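Local coordinates for vacuolar-sorting protein BRO1 (Saccharomyces cerevisiae, PDB 1ZB1) that helps sort multivesicular-body cargo into intralumenal vesicles and recruits the DOA4 deubiquitinase to endosomes, at residues 99-104 with 169-174; 14-19 with 126-131; 104-109 with 234-239. One frame throughout, in Å; residues are numbered along the deposited sequence.

The three contacts adjoin in the Bro1 domain: contact 1 at the end of strand 97-100, contact 3 in the loop between strands 97-100 and 112-115, contact 2 where 14-19, paired with strand 97-100, meets helix 118-139. Contacts 1 and 2, with centres about 9 Å apart, are joined by Lys16 NZ, which lies 2.9 Å from Asp173 OD1 in a salt bridge while also reaching Tyr100 O. Contacts 1 and 3, centres about 12 Å apart, share Tyr104 and are tied by the probable hydrogen bond of Asp173 OD2 to Tyr239 OH, 2.6 Å. Contacts 2 and 3 are farther apart, about 18 Å between centres, yet Phe127 CZ still packs 3.7 Å from Tyr239 OH.

Contact 1: residues 99-104 with 169-174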
loop_
_atom_site.group_PDB
_atom_site.type_symbol
_atom_site.label_atom_id
_atom_site.label_comp_id
_atom_site.label_asym_id
_atom_site.label_seq_id
_atom_site.Cartn_x
_atom_site.Cartn_y
_atom_site.Cartn_z
ATOM N N TRP A 99 -22.216 -2.235 -1.184
ATOM C CA TRP A 99 -21.010 -1.604 -0.636
ATOM C C TRP A 99 -20.968 -0.080 -0.710
ATOM O O TRP A 99 -21.391 0.522 -1.701
ATOM C CB TRP A 99 -19.754 -2.148 -1.332
ATOM C CG TRP A 99 -19.503 -3.602 -1.064
ATOM C CD1 TRP A 99 -20.087 -4.664 -1.687
ATOM C CD2 TRP A 99 -18.630 -4.148 -0.071
ATOM N NE1 TRP A 99 -19.631 -5.846 -1.142
ATOM C CE2 TRP A 99 -18.736 -5.555 -0.147
ATOM C CE3 TRP A 99 -17.765 -3.585 0.881
ATOM C CZ2 TRP A 99 -18.009 -6.410 0.691
ATOM C CZ3 TRP A 99 -17.038 -4.443 1.718
ATOM C CH2 TRP A 99 -17.169 -5.838 1.613
ATOM N N TYR A 100 -20.427 0.528 0.343
ATOM C CA TYR A 100 -20.279 1.978 0.433
ATOM C C TYR A 100 -18.867 2.399 0.023
ATOM O O TYR A 100 -17.905 1.651 0.210
ATOM C CB TYR A 100 -20.503 2.462 1.875
ATOM C CG TYR A 100 -21.922 2.369 2.393
ATOM C CD1 TYR A 100 -22.457 1.156 2.834
ATOM C CD2 TYR A 100 -22.724 3.512 2.471
ATOM C CE1 TYR A 100 -23.759 1.086 3.348
ATOM C CE2 TYR A 100 -24.022 3.452 2.978
ATOM C CZ TYR A 100 -24.530 2.243 3.416
ATOM O OH TYR A 100 -25.800 2.201 3.933
ATOM N N ASP A 101 -18.735 3.599 -0.527
ATOM C CA ASP A 101 -17.418 4.099 -0.899
ATOM C C ASP A 101 -16.658 4.418 0.399
ATOM O O ASP A 101 -17.266 4.847 1.384
ATOM C CB ASP A 101 -17.533 5.387 -1.721
ATOM C CG ASP A 101 -17.927 5.139 -3.165
ATOM O OD1 ASP A 101 -17.971 3.968 -3.592
ATOM O OD2 ASP A 101 -18.177 6.133 -3.873
ATOM N N ALA A 102 -15.341 4.216 0.394
ATOM C CA ALA A 102 -14.525 4.516 1.572
ATOM C C ALA A 102 -14.708 5.987 1.944
ATOM O O ALA A 102 -14.773 6.854 1.069
ATOM C CB ALA A 102 -13.045 4.222 1.287
ATOM N N GLU A 103 -14.789 6.270 3.240
ATOM C CA GLU A 103 -14.995 7.639 3.704
ATOM C C GLU A 103 -13.722 8.344 4.164
ATOM O O GLU A 103 -13.255 8.125 5.279
ATOM C CB GLU A 103 -16.026 7.651 4.835
ATOM C CG GLU A 103 -17.423 7.281 4.376
ATOM C CD GLU A 103 -18.440 7.245 5.504
ATOM O OE1 GLU A 103 -19.649 7.208 5.198
ATOM O OE2 GLU A 103 -18.037 7.247 6.688
ATOM N N TYR A 104 -13.159 9.189 3.305
ATOM C CA TYR A 104 -11.949 9.921 3.667
ATOM C C TYR A 104 -12.319 11.300 4.200
ATOM O O TYR A 104 -12.345 11.531 5.410
ATOM C CB TYR A 104 -11.021 10.091 2.460
ATOM C CG TYR A 104 -10.523 8.804 1.845
ATOM C CD1 TYR A 104 -11.132 8.280 0.712
ATOM C CD2 TYR A 104 -9.433 8.118 2.387
ATOM C CE1 TYR A 104 -10.674 7.110 0.126
ATOM C CE2 TYR A 104 -8.963 6.938 1.807
ATOM C CZ TYR A 104 -9.592 6.444 0.674
ATOM O OH TYR A 104 -9.148 5.289 0.074
ATOM N N SER A 169 -15.766 -0.908 -12.361
ATOM C CA SER A 169 -16.452 -0.878 -11.076
ATOM C C SER A 169 -17.307 0.368 -10.916
ATOM O O SER A 169 -16.949 1.443 -11.398
ATOM C CB SER A 169 -15.435 -0.921 -9.928
ATOM O OG SER A 169 -16.082 -0.820 -8.668
ATOM N N PRO A 170 -18.459 0.239 -10.240
ATOM C CA PRO A 170 -19.320 1.407 -10.039
ATOM C C PRO A 170 -18.740 2.316 -8.944
ATOM O O PRO A 170 -19.124 3.478 -8.825
ATOM C CB PRO A 170 -20.649 0.786 -9.624
ATOM C CG PRO A 170 -20.212 -0.449 -8.862
ATOM C CD PRO A 170 -19.112 -0.992 -9.756
ATOM N N SER A 171 -17.812 1.782 -8.148
ATOM C CA SER A 171 -17.201 2.550 -7.060
ATOM C C SER A 171 -15.898 3.251 -7.432
ATOM O O SER A 171 -15.020 2.664 -8.073
ATOM C CB SER A 171 -16.926 1.644 -5.850
ATOM O OG SER A 171 -16.217 2.370 -4.855
ATOM N N VAL A 172 -15.769 4.499 -6.993
ATOM C CA VAL A 172 -14.576 5.294 -7.254
ATOM C C VAL A 172 -13.327 4.641 -6.659
ATOM O O VAL A 172 -12.223 4.788 -7.190
ATOM C CB VAL A 172 -14.729 6.733 -6.683
ATOM C CG1 VAL A 172 -15.005 6.690 -5.188
ATOM C CG2 VAL A 172 -13.470 7.543 -6.961
ATOM N N ASP A 173 -13.509 3.916 -5.557
ATOM C CA ASP A 173 -12.401 3.237 -4.887
ATOM C C ASP A 173 -11.740 2.193 -5.775
ATOM O O ASP A 173 -10.545 1.929 -5.647
ATOM C CB ASP A 173 -12.892 2.509 -3.628
ATOM C CG ASP A 173 -13.411 3.449 -2.570
ATOM O OD1 ASP A 173 -14.476 3.146 -1.978
ATOM O OD2 ASP A 173 -12.754 4.481 -2.324
ATOM N N LEU A 174 -12.524 1.581 -6.660
ATOM C CA LEU A 174 -11.988 0.531 -7.511
ATOM C C LEU A 174 -11.625 0.959 -8.922
ATOM O O LEU A 174 -11.409 0.116 -9.797
ATOM C CB LEU A 174 -12.954 -0.663 -7.546
ATOM C CG LEU A 174 -12.964 -1.549 -6.285
ATOM C CD1 LEU A 174 -11.589 -2.209 -6.088
ATOM C CD2 LEU A 174 -13.315 -0.705 -5.076
HETATM O O HOH W 1 -18.422 6.237 -6.476
HETATM O O HOH W 2 -13.871 6.899 -1.704
#
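Ser171 OG is gripped by three hydrogen bonds. It donates to Asp101 OD1 at 2.7 Å, accepts from the amide of Asp173 two residues on, at 3.2 Å from Asp173 N, which makes an ST turn, and is also hydrogen-bonded by Lys16 NZ. With OG anti to the backbone N (chi1 174°), the hydroxyl comes from above the carboxylate plane of Asp101, not along it. Asp101 holds its carboxylate beside its own backbone N, and the other oxygen, Asp101 OD2, touches Val172 CG1 at 3.5 Å, the two side chains crossing at about a right angle. Water 1 donates to Asp101 OD2 at 2.6 Å and accepts from the amide of Val172, so both oxygens of Asp101 are tied to the 169-174 loop.

Asp173 answers in the reverse direction. Its OD1 takes the amide of Ala102 on the syn lone pair, with Ala102 N at 2.7 Å and the N-H aimed nearly straight (168°), and forms a salt bridge with Lys16 NZ. Its OD2 lies near the plane of the Tyr104 ring, at the edge, 4.2 Å from Tyr104 CE1. That oxygen is bonded by Tyr239 OH and by water 2, which also donates to Ala102 O. Ala102 CB packs against the same carboxylate.

Two buried aspartates thus clamp the exit of strand 97-100 to the loop between helices 146-165 and 176-198. Asp101 OD1 and Asp173 OD1 are 3.9 Å apart; Lys16, salt-bridged to Asp173 and only weakly paired with Asp101, probably eases this repulsion and would favour ionised acids.

Contact 2: residues 14-19 with 126-131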
loop_
_atom_site.group_PDB
_atom_site.type_symbol
_atom_site.label_atom_id
_atom_site.label_comp_id
_atom_site.label_asym_id
_atom_site.label_seq_id
_atom_site.Cartn_x
_atom_site.Cartn_y
_atom_site.Cartn_z
ATOM N N LYS A 14 -8.606 3.798 4.370
ATOM C CA LYS A 14 -9.959 3.535 4.857
ATOM C C LYS A 14 -10.616 2.303 4.265
ATOM O O LYS A 14 -10.445 2.004 3.083
ATOM C CB LYS A 14 -10.849 4.751 4.584
ATOM C CG LYS A 14 -10.376 6.021 5.277
ATOM C CD LYS A 14 -10.429 5.855 6.786
ATOM C CE LYS A 14 -10.007 7.126 7.503
ATOM N NZ LYS A 14 -10.037 6.964 8.984
ATOM N N LEU A 15 -11.376 1.600 5.100
ATOM C CA LEU A 15 -12.103 0.400 4.681
ATOM C C LEU A 15 -13.418 0.803 4.018
ATOM O O LEU A 15 -13.916 1.916 4.229
ATOM C CB LEU A 15 -12.449 -0.472 5.894
ATOM C CG LEU A 15 -11.341 -1.163 6.680
ATOM C CD1 LEU A 15 -11.929 -1.798 7.971
ATOM C CD2 LEU A 15 -10.699 -2.229 5.790
ATOM N N LYS A 16 -13.973 -0.097 3.212
ATOM C CA LYS A 16 -15.269 0.152 2.591
ATOM C C LYS A 16 -16.301 -0.572 3.460
ATOM O O LYS A 16 -16.112 -1.737 3.799
ATOM C CB LYS A 16 -15.313 -0.413 1.162
ATOM C CG LYS A 16 -14.357 0.282 0.171
ATOM C CD LYS A 16 -14.300 -0.465 -1.167
ATOM C CE LYS A 16 -15.655 -0.492 -1.869
ATOM N NZ LYS A 16 -16.246 0.881 -1.981
ATOM N N ASP A 17 -17.375 0.114 3.838
ATOM C CA ASP A 17 -18.406 -0.516 4.653
ATOM C C ASP A 17 -19.370 -1.276 3.742
ATOM O O ASP A 17 -19.417 -1.029 2.540
ATOM C CB ASP A 17 -19.187 0.527 5.465
ATOM C CG ASP A 17 -18.321 1.247 6.484
ATOM O OD1 ASP A 17 -17.338 0.645 6.962
ATOM O OD2 ASP A 17 -18.625 2.413 6.820
ATOM N N THR A 18 -20.126 -2.204 4.318
ATOM C CA THR A 18 -21.094 -2.992 3.559
ATOM C C THR A 18 -22.329 -3.242 4.409
ATOM O O THR A 18 -22.269 -3.198 5.638
ATOM C CB THR A 18 -20.518 -4.365 3.148
ATOM O OG1 THR A 18 -21.473 -5.068 2.344
ATOM C CG2 THR A 18 -20.211 -5.221 4.397
ATOM N N GLU A 19 -23.453 -3.510 3.761
ATOM C CA GLU A 19 -24.670 -3.791 4.502
ATOM C C GLU A 19 -24.736 -5.275 4.822
ATOM O O GLU A 19 -24.228 -6.104 4.067
ATOM C CB GLU A 19 -25.907 -3.376 3.695
ATOM C CG GLU A 19 -26.024 -1.868 3.542
ATOM C CD GLU A 19 -27.374 -1.423 3.029
ATOM O OE1 GLU A 19 -27.624 -0.197 3.046
ATOM O OE2 GLU A 19 -28.179 -2.288 2.611
ATOM N N LEU A 126 -11.444 -7.682 -1.660
ATOM C CA LEU A 126 -9.989 -7.612 -1.849
ATOM C C LEU A 126 -9.450 -6.213 -1.543
ATOM O O LEU A 126 -8.316 -6.053 -1.079
ATOM C CB LEU A 126 -9.613 -8.044 -3.276
ATOM C CG LEU A 126 -8.131 -7.943 -3.670
ATOM C CD1 LEU A 126 -7.244 -8.636 -2.634
ATOM C CD2 LEU A 126 -7.949 -8.583 -5.040
ATOM N N PHE A 127 -10.261 -5.195 -1.797
ATOM C CA PHE A 127 -9.849 -3.829 -1.488
ATOM C C PHE A 127 -9.626 -3.745 0.033
ATOM O O PHE A 127 -8.635 -3.177 0.509
ATOM C CB PHE A 127 -10.945 -2.843 -1.917
ATOM C CG PHE A 127 -10.600 -1.397 -1.667
ATOM C CD1 PHE A 127 -10.806 -0.822 -0.418
ATOM C CD2 PHE A 127 -10.056 -0.613 -2.689
ATOM C CE1 PHE A 127 -10.479 0.514 -0.176
ATOM C CE2 PHE A 127 -9.719 0.728 -2.466
ATOM C CZ PHE A 127 -9.929 1.298 -1.209
ATOM N N ASN A 128 -10.553 -4.313 0.797
ATOM C CA ASN A 128 -10.425 -4.291 2.253
ATOM C C ASN A 128 -9.255 -5.156 2.733
ATOM O O ASN A 128 -8.585 -4.815 3.706
ATOM C CB ASN A 128 -11.751 -4.716 2.908
ATOM C CG ASN A 128 -12.777 -3.579 2.924
ATOM O OD1 ASN A 128 -12.438 -2.432 2.626
ATOM N ND2 ASN A 128 -14.021 -3.886 3.280
ATOM N N ILE A 129 -9.001 -6.266 2.044
ATOM C CA ILE A 129 -7.881 -7.141 2.397
ATOM C C ILE A 129 -6.578 -6.333 2.279
ATOM O O ILE A 129 -5.706 -6.382 3.159
ATOM C CB ILE A 129 -7.830 -8.366 1.450
ATOM C CG1 ILE A 129 -8.939 -9.356 1.829
ATOM C CG2 ILE A 129 -6.462 -9.038 1.518
ATOM C CD1 ILE A 129 -9.081 -10.532 0.871
ATOM N N ALA A 130 -6.455 -5.579 1.190
ATOM C CA ALA A 130 -5.268 -4.745 0.969
ATOM C C ALA A 130 -5.143 -3.709 2.086
ATOM O O ALA A 130 -4.054 -3.493 2.640
ATOM C CB ALA A 130 -5.366 -4.044 -0.397
ATOM N N VAL A 131 -6.254 -3.059 2.416
ATOM C CA VAL A 131 -6.235 -2.056 3.482
ATOM C C VAL A 131 -5.849 -2.705 4.814
ATOM O O VAL A 131 -5.052 -2.154 5.577
ATOM C CB VAL A 131 -7.618 -1.372 3.645
ATOM C CG1 VAL A 131 -7.632 -0.509 4.906
ATOM C CG2 VAL A 131 -7.914 -0.491 2.421
#
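Lys16 passes the Phe127 ring on its way from CB to a tip that leaves helix 118-139 altogether. Its CB is 3.8 Å from Asn128 OD1. CG, anti to the carbonyl carbon, comes to within 3.8 Å of Phe127 CD1, and CD follows at 3.6 Å from Phe127 CD1, approaching the ring obliquely with the two side chains at about a right angle. The chain then bends twice, at chi3 (62°) and chi4 (52°), so that CE turns away from the phenyl group and NZ is delivered to Tyr100 O, Asp173 OD1 and Ser171 OG. Phe127 therefore backs the methylene part of a lysine whose charge is spent on other residues.

The backbone of Lys16 is held by Asn128. The amide of Lys16 donates to the carboxamide oxygen, Lys16 N to Asn128 OD1 at 2.9 Å and almost straight (173°), on a lone pair. Asn128 ND2 donates back to Lys16 O at 3.0 Å, and Lys16 O lies nearly in the amide plane of Asn128. One flat side-chain amide thus bridges the N-H and C=O of a single residue, as a neighbouring strand would, and this pair fixes the rotation of the carboxamide.

Next to Asn128, Leu15 CD2 meets Val131 CG1 at 3.6 Å, crossing it obliquely; Lys14 O sits at the edge of the Phe127 ring, 3.6 Å from Phe127 CE1.

Residues 14-19 are an extended N-terminal segment laid between helix 118-139 and strand 97-100. Asp17 and Glu19 hydrogen-bond by backbone to Tyr100 and Thr98, while Leu126, Ile129 and Ala130 of the helix pack against helices 65-86 and 146-165.

Contact 3: residues 104-109 with 234-239; sequences YSSAQK and DDVAIY
Two irregular loops come closest at Ser106 and Val236, whose CA atoms are 5.5 Å apart, where residues 234-237 form a type I beta turn closed by Ala237 N to Asp234 O at 2.7 Å.

Two tyrosines make the aromatic part of the contact. The edge of the Tyr104 ring points at the face of Tyr239, a T-shaped pair with centroids 5.1 Å apart and planes at 76°. Tyr104 CE1 comes to 3.6 Å from Tyr239 CZ. Beside this stack the phenol oxygens meet in a hydrogen bond between Tyr104 OH and Tyr239 OH, 2.7 Å, with Tyr239 OH near the plane of the Tyr104 ring. Tyr239, its CG anti to the backbone N (chi1 171°), also carries a bond from its OH to Asp173 OD2, so that the two hydroxyls and the carboxylate run in series. The ring-on-ring packing and this polar chain together pin both phenols.

Farther out, Ser106 CB rests 3.3 Å from Val236 O, and its OG lies against Val236 CG1 at 3.8 Å, in a more exposed part of the contact.

The loop between strands 97-100 and 112-115 is thereby set against the connection from helix 208-230 to helix 242-269. Tyr239 packs on Asn178 and Leu182 of helix 176-198, and Ser106 touches Pro242 at the start of helix 242-269.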
loop_
_atom_site.group_PDB
_atom_site.type_symbol
_atom_site.label_atom_id
_atom_site.label_comp_id
_atom_site.label_asym_id
_atom_site.label_seq_id
_atom_site.Cartn_x
_atom_site.Cartn_y
_atom_site.Cartn_z
ATOM N N TYR A 104 -13.159 9.189 3.305
ATOM C CA TYR A 104 -11.949 9.921 3.667
ATOM C C TYR A 104 -12.319 11.300 4.200
ATOM O O TYR A 104 -12.345 11.531 5.410
ATOM C CB TYR A 104 -11.021 10.091 2.460
ATOM C CG TYR A 104 -10.523 8.804 1.845
ATOM C CD1 TYR A 104 -11.132 8.280 0.712
ATOM C CD2 TYR A 104 -9.433 8.118 2.387
ATOM C CE1 TYR A 104 -10.674 7.110 0.126
ATOM C CE2 TYR A 104 -8.963 6.938 1.807
ATOM C CZ TYR A 104 -9.592 6.444 0.674
ATOM O OH TYR A 104 -9.148 5.289 0.074
ATOM N N SER A 105 -12.598 12.212 3.277
ATOM C CA SER A 105 -12.973 13.581 3.607
ATOM C C SER A 105 -13.618 14.189 2.371
ATOM O O SER A 105 -14.777 14.612 2.397
ATOM C CB SER A 105 -11.738 14.404 3.992
ATOM O OG SER A 105 -11.158 13.946 5.201
ATOM N N SER A 106 -12.853 14.212 1.285
ATOM C CA SER A 106 -13.315 14.764 0.020
ATOM C C SER A 106 -14.397 13.893 -0.613
ATOM O O SER A 106 -15.250 14.390 -1.349
ATOM C CB SER A 106 -12.133 14.915 -0.946
ATOM O OG SER A 106 -11.140 15.776 -0.410
ATOM N N ALA A 107 -14.359 12.594 -0.324
ATOM C CA ALA A 107 -15.344 11.660 -0.866
ATOM C C ALA A 107 -16.723 11.889 -0.238
ATOM O O ALA A 107 -16.875 12.716 0.664
ATOM C CB ALA A 107 -14.886 10.222 -0.622
ATOM N N GLN A 108 -17.723 11.153 -0.718
ATOM C CA GLN A 108 -19.090 11.271 -0.206
ATOM C C GLN A 108 -19.182 10.953 1.286
ATOM O O GLN A 108 -18.164 10.804 1.966
ATOM C CB GLN A 108 -20.030 10.344 -0.983
ATOM C CG GLN A 108 -20.432 10.861 -2.356
ATOM C CD GLN A 108 -21.469 11.971 -2.283
ATOM O OE1 GLN A 108 -21.260 12.993 -1.628
ATOM N NE2 GLN A 108 -22.597 11.772 -2.960
ATOM N N LYS A 109 -20.409 10.848 1.786
ATOM C CA LYS A 109 -20.637 10.553 3.194
ATOM C C LYS A 109 -21.626 9.402 3.354
ATOM O O LYS A 109 -22.143 9.167 4.448
ATOM C CB LYS A 109 -21.175 11.795 3.913
ATOM C CG LYS A 109 -20.327 13.047 3.736
ATOM C CD LYS A 109 -18.929 12.874 4.315
ATOM C CE LYS A 109 -18.087 14.123 4.094
ATOM N NZ LYS A 109 -16.690 13.950 4.583
ATOM N N ASP A 234 -6.680 20.325 -7.717
ATOM C CA ASP A 234 -7.718 20.546 -6.714
ATOM C C ASP A 234 -7.502 19.656 -5.493
ATOM O O ASP A 234 -7.762 18.454 -5.537
ATOM C CB ASP A 234 -9.096 20.270 -7.318
ATOM C CG ASP A 234 -9.386 21.138 -8.524
ATOM O OD1 ASP A 234 -9.502 22.372 -8.354
ATOM O OD2 ASP A 234 -9.491 20.588 -9.640
ATOM N N ASP A 235 -7.029 20.256 -4.407
ATOM C CA ASP A 235 -6.772 19.519 -3.174
ATOM C C ASP A 235 -7.995 18.740 -2.707
ATOM O O ASP A 235 -7.872 17.654 -2.142
ATOM C CB ASP A 235 -6.322 20.483 -2.075
ATOM C CG ASP A 235 -4.988 21.136 -2.385
ATOM O OD1 ASP A 235 -3.966 20.418 -2.400
ATOM O OD2 ASP A 235 -4.963 22.363 -2.622
ATOM N N VAL A 236 -9.177 19.296 -2.954
ATOM C CA VAL A 236 -10.418 18.652 -2.550
ATOM C C VAL A 236 -10.921 17.676 -3.616
ATOM O O VAL A 236 -11.967 17.049 -3.450
ATOM C CB VAL A 236 -11.516 19.707 -2.264
ATOM C CG1 VAL A 236 -12.731 19.044 -1.621
ATOM C CG2 VAL A 236 -10.963 20.795 -1.356
ATOM N N ALA A 237 -10.170 17.541 -4.706
ATOM C CA ALA A 237 -10.558 16.636 -5.786
ATOM C C ALA A 237 -9.706 15.368 -5.834
ATOM O O ALA A 237 -10.092 14.377 -6.461
ATOM C CB ALA A 237 -10.496 17.362 -7.126
ATOM N N ILE A 238 -8.544 15.399 -5.187
ATOM C CA ILE A 238 -7.666 14.234 -5.165
ATOM C C ILE A 238 -8.412 13.095 -4.473
ATOM O O ILE A 238 -9.202 13.329 -3.559
ATOM C CB ILE A 238 -6.344 14.542 -4.420
ATOM C CG1 ILE A 238 -5.578 15.636 -5.173
ATOM C CG2 ILE A 238 -5.494 13.276 -4.305
ATOM C CD1 ILE A 238 -4.216 15.956 -4.599
ATOM N N TYR A 239 -8.154 11.868 -4.909
ATOM C CA TYR A 239 -8.829 10.690 -4.367
ATOM C C TYR A 239 -8.844 10.437 -2.850
ATOM O O TYR A 239 -9.917 10.383 -2.242
ATOM C CB TYR A 239 -8.311 9.432 -5.076
ATOM C CG TYR A 239 -8.799 8.153 -4.437
ATOM C CD1 TYR A 239 -10.163 7.879 -4.331
ATOM C CD2 TYR A 239 -7.900 7.250 -3.878
ATOM C CE1 TYR A 239 -10.619 6.737 -3.670
ATOM C CE2 TYR A 239 -8.342 6.110 -3.218
ATOM C CZ TYR A 239 -9.701 5.862 -3.116
ATOM O OH TYR A 239 -10.130 4.759 -2.433
#